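PDB 2X8X: TLR1789 protein from Thermosynechococcus elongatus, which is an Omp85-family outer-membrane protein, represented here by its N-terminal POTRA domains, which probably takes part in protein targeting and assembly at the cyanobacterial outer membrane. Local coordinates for residues A150-Q156 and G218-V224. Coordinates in Å, arbitrary orientation, origin at the centre of the assembly. Residues are numbered along the deposited sequence.
Sequences AEGVVEQ and GQNPRRV. Unlike the reference sequence in segment 218-224: Asn220 (reference Asp), Arg223 (reference Lys).
Two backbone hydrogen bonds set the register: Val224 N donates to Val153 O (2.7 Å) and Glu155 N to Val224 O (2.8 Å), so Val224 bridges Val154 in parallel, CA to CA 5.0 Å. The carboxylate of Glu155, with chi1 off-rotamer at -147°, chi2 t and chi3 -100°, takes two amides of the hairpin loop, Gln219 N on OE2 (3.0 Å) and Asn220 N on OE1 (3.1 Å). That loop turns through a type I turn from Asn220 to Arg223, closed by Arg223 N to Asn220 O (2.8 Å), while Gly218 N bonds Arg223 O (2.7 Å); a CB on Gly218 would clash with Glu155 OE1. Water 2 links Glu155 OE1 (2.9 Å) to Arg223 NH1 (3.3 Å), and water 1 joins Gly152 N (2.9 Å) to Arg222 O (2.7 Å), Gly152 having phi/psi 101/45.

Farther out, Val153 (chi1 t) lays CG1 over one face of the Arg223 guanidinium, with CB 3.5 Å from NE. Val154 and Val224 lie on the same sheet face, CG2 to CG2 4.2 Å. The Glu151 carboxylate accepts hydrogen bonds from Tyr123 OH and the backbone N of Gln88, Val89 and Leu90. Residues 150-156 link the second POTRA domain to the third of this fragment, whose 218-224 loop packs on them: in its POTRA sheet, first strand 154-161 pairs in parallel with third strand 224-232, and hairpin 208-232 completes three mixed strands.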
loop_
_atom_site.group_PDB
_atom_site.type_symbol
_atom_site.label_atom_id
_atom_site.label_comp_id
_atom_site.label_asym_id
_atom_site.label_seq_id
_atom_site.Cartn_x
_atom_site.Cartn_y
_atom_site.Cartn_z
ATOM N N ALA A 150 -6.621 2.299 -5.246
ATOM C CA ALA A 150 -7.414 3.437 -5.705
ATOM C C ALA A 150 -6.505 4.131 -6.677
ATOM O O ALA A 150 -5.529 4.749 -6.267
ATOM C CB ALA A 150 -7.717 4.336 -4.575
ATOM N N GLU A 151 -6.842 4.034 -7.953
ATOM C CA GLU A 151 -5.958 4.452 -9.008
ATOM C C GLU A 151 -6.117 5.941 -9.318
ATOM O O GLU A 151 -5.221 6.518 -9.903
ATOM C CB GLU A 151 -6.304 3.663 -10.250
ATOM C CG GLU A 151 -6.080 2.157 -10.019
ATOM C CD GLU A 151 -5.920 1.423 -11.313
ATOM O OE1 GLU A 151 -6.441 1.906 -12.341
ATOM O OE2 GLU A 151 -5.257 0.392 -11.313
ATOM N N GLY A 152 -7.235 6.545 -8.915
ATOM C CA GLY A 152 -7.492 7.978 -9.209
ATOM C C GLY A 152 -8.451 8.133 -10.394
ATOM O O GLY A 152 -8.207 8.895 -11.320
ATOM N N VAL A 153 -9.521 7.350 -10.409
ATOM C CA VAL A 153 -10.567 7.427 -11.469
ATOM C C VAL A 153 -11.305 8.794 -11.396
ATOM O O VAL A 153 -11.648 9.299 -10.302
ATOM C CB VAL A 153 -11.596 6.216 -11.373
ATOM C CG1 VAL A 153 -12.737 6.308 -12.487
ATOM C CG2 VAL A 153 -10.883 4.885 -11.508
ATOM N N VAL A 154 -11.454 9.388 -12.589
ATOM C CA VAL A 154 -12.188 10.638 -12.817
ATOM C C VAL A 154 -13.684 10.294 -12.937
ATOM O O VAL A 154 -14.131 9.645 -13.887
ATOM C CB VAL A 154 -11.638 11.433 -14.036
ATOM C CG1 VAL A 154 -12.494 12.672 -14.262
ATOM C CG2 VAL A 154 -10.175 11.922 -13.742
ATOM N N GLU A 155 -14.419 10.670 -11.911
ATOM C CA GLU A 155 -15.873 10.513 -11.839
ATOM C C GLU A 155 -16.530 11.625 -12.709
ATOM O O GLU A 155 -17.318 11.336 -13.622
ATOM C CB GLU A 155 -16.295 10.603 -10.369
ATOM C CG GLU A 155 -17.479 9.750 -10.014
ATOM C CD GLU A 155 -17.868 9.884 -8.531
ATOM O OE1 GLU A 155 -17.473 8.974 -7.741
ATOM O OE2 GLU A 155 -18.556 10.897 -8.179
ATOM N N GLN A 156 -16.183 12.898 -12.466
ATOM C CA GLN A 156 -16.635 13.962 -13.355
ATOM C C GLN A 156 -15.604 15.022 -13.599
ATOM O O GLN A 156 -14.543 15.082 -12.951
ATOM C CB GLN A 156 -17.947 14.656 -12.901
ATOM C CG GLN A 156 -18.091 14.776 -11.404
ATOM C CD GLN A 156 -19.466 15.328 -10.980
ATOM O OE1 GLN A 156 -20.327 15.606 -11.809
ATOM N NE2 GLN A 156 -19.655 15.488 -9.681
ATOM N N GLY A 218 -14.629 12.379 -5.201
ATOM C CA GLY A 218 -15.944 11.985 -5.759
ATOM C C GLY A 218 -17.013 11.533 -4.726
ATOM O O GLY A 218 -16.821 11.499 -3.493
ATOM N N GLN A 219 -18.161 11.147 -5.265
ATOM C CA GLN A 219 -19.162 10.389 -4.477
ATOM C C GLN A 219 -18.636 9.054 -3.889
ATOM O O GLN A 219 -18.797 8.771 -2.670
ATOM C CB GLN A 219 -20.337 10.138 -5.401
ATOM C CG GLN A 219 -20.938 11.468 -5.755
ATOM C CD GLN A 219 -21.623 12.115 -4.512
ATOM O OE1 GLN A 219 -21.968 11.429 -3.517
ATOM N NE2 GLN A 219 -21.861 13.425 -4.600
ATOM N N ASN A 220 -18.019 8.251 -4.766
ATOM C CA ASN A 220 -17.011 7.281 -4.318
ATOM C C ASN A 220 -15.733 8.096 -3.904
ATOM O O ASN A 220 -15.047 8.667 -4.769
ATOM C CB ASN A 220 -16.710 6.336 -5.463
ATOM C CG ASN A 220 -15.648 5.310 -5.106
ATOM O OD1 ASN A 220 -15.473 4.321 -5.832
ATOM N ND2 ASN A 220 -14.966 5.508 -3.959
ATOM N N PRO A 221 -15.420 8.183 -2.579
ATOM C CA PRO A 221 -14.367 9.062 -2.063
ATOM C C PRO A 221 -12.934 8.625 -2.480
ATOM O O PRO A 221 -11.965 9.304 -2.184
ATOM C CB PRO A 221 -14.536 8.958 -0.540
ATOM C CG PRO A 221 -15.137 7.603 -0.328
ATOM C CD PRO A 221 -16.077 7.423 -1.493
ATOM N N ARG A 222 -12.844 7.502 -3.176
ATOM C CA ARG A 222 -11.602 6.962 -3.711
ATOM C C ARG A 222 -11.392 7.482 -5.130
ATOM O O ARG A 222 -10.297 7.369 -5.712
ATOM C CB ARG A 222 -11.712 5.428 -3.629
ATOM C CG ARG A 222 -11.197 5.054 -2.281
ATOM C CD ARG A 222 -11.896 4.152 -1.406
ATOM N NE ARG A 222 -11.375 2.839 -1.542
ATOM C CZ ARG A 222 -11.379 1.828 -0.668
ATOM N NH1 ARG A 222 -10.890 0.751 -1.163
ATOM N NH2 ARG A 222 -11.848 1.789 0.611
ATOM N N ARG A 223 -12.443 8.104 -5.672
ATOM C CA ARG A 223 -12.408 8.705 -7.008
ATOM C C ARG A 223 -12.360 10.233 -6.964
ATOM O O ARG A 223 -12.485 10.824 -5.864
ATOM C CB ARG A 223 -13.605 8.224 -7.778
ATOM C CG ARG A 223 -13.544 6.712 -7.897
ATOM C CD ARG A 223 -14.577 6.215 -8.843
ATOM N NE ARG A 223 -14.134 4.934 -9.364
ATOM C CZ ARG A 223 -14.819 4.154 -10.200
ATOM N NH1 ARG A 223 -16.031 4.502 -10.627
ATOM N NH2 ARG A 223 -14.273 3.011 -10.609
ATOM N N VAL A 224 -12.183 10.887 -8.130
ATOM C CA VAL A 224 -12.105 12.375 -8.092
ATOM C C VAL A 224 -13.035 13.096 -9.019
ATOM O O VAL A 224 -13.386 12.598 -10.110
ATOM C CB VAL A 224 -10.655 12.949 -8.367
ATOM C CG1 VAL A 224 -9.814 12.794 -7.132
ATOM C CG2 VAL A 224 -10.083 12.250 -9.509
HETATM O O HOH W 1 -9.900 5.865 -7.876
HETATM O O HOH W 2 -18.125 6.483 -9.043
#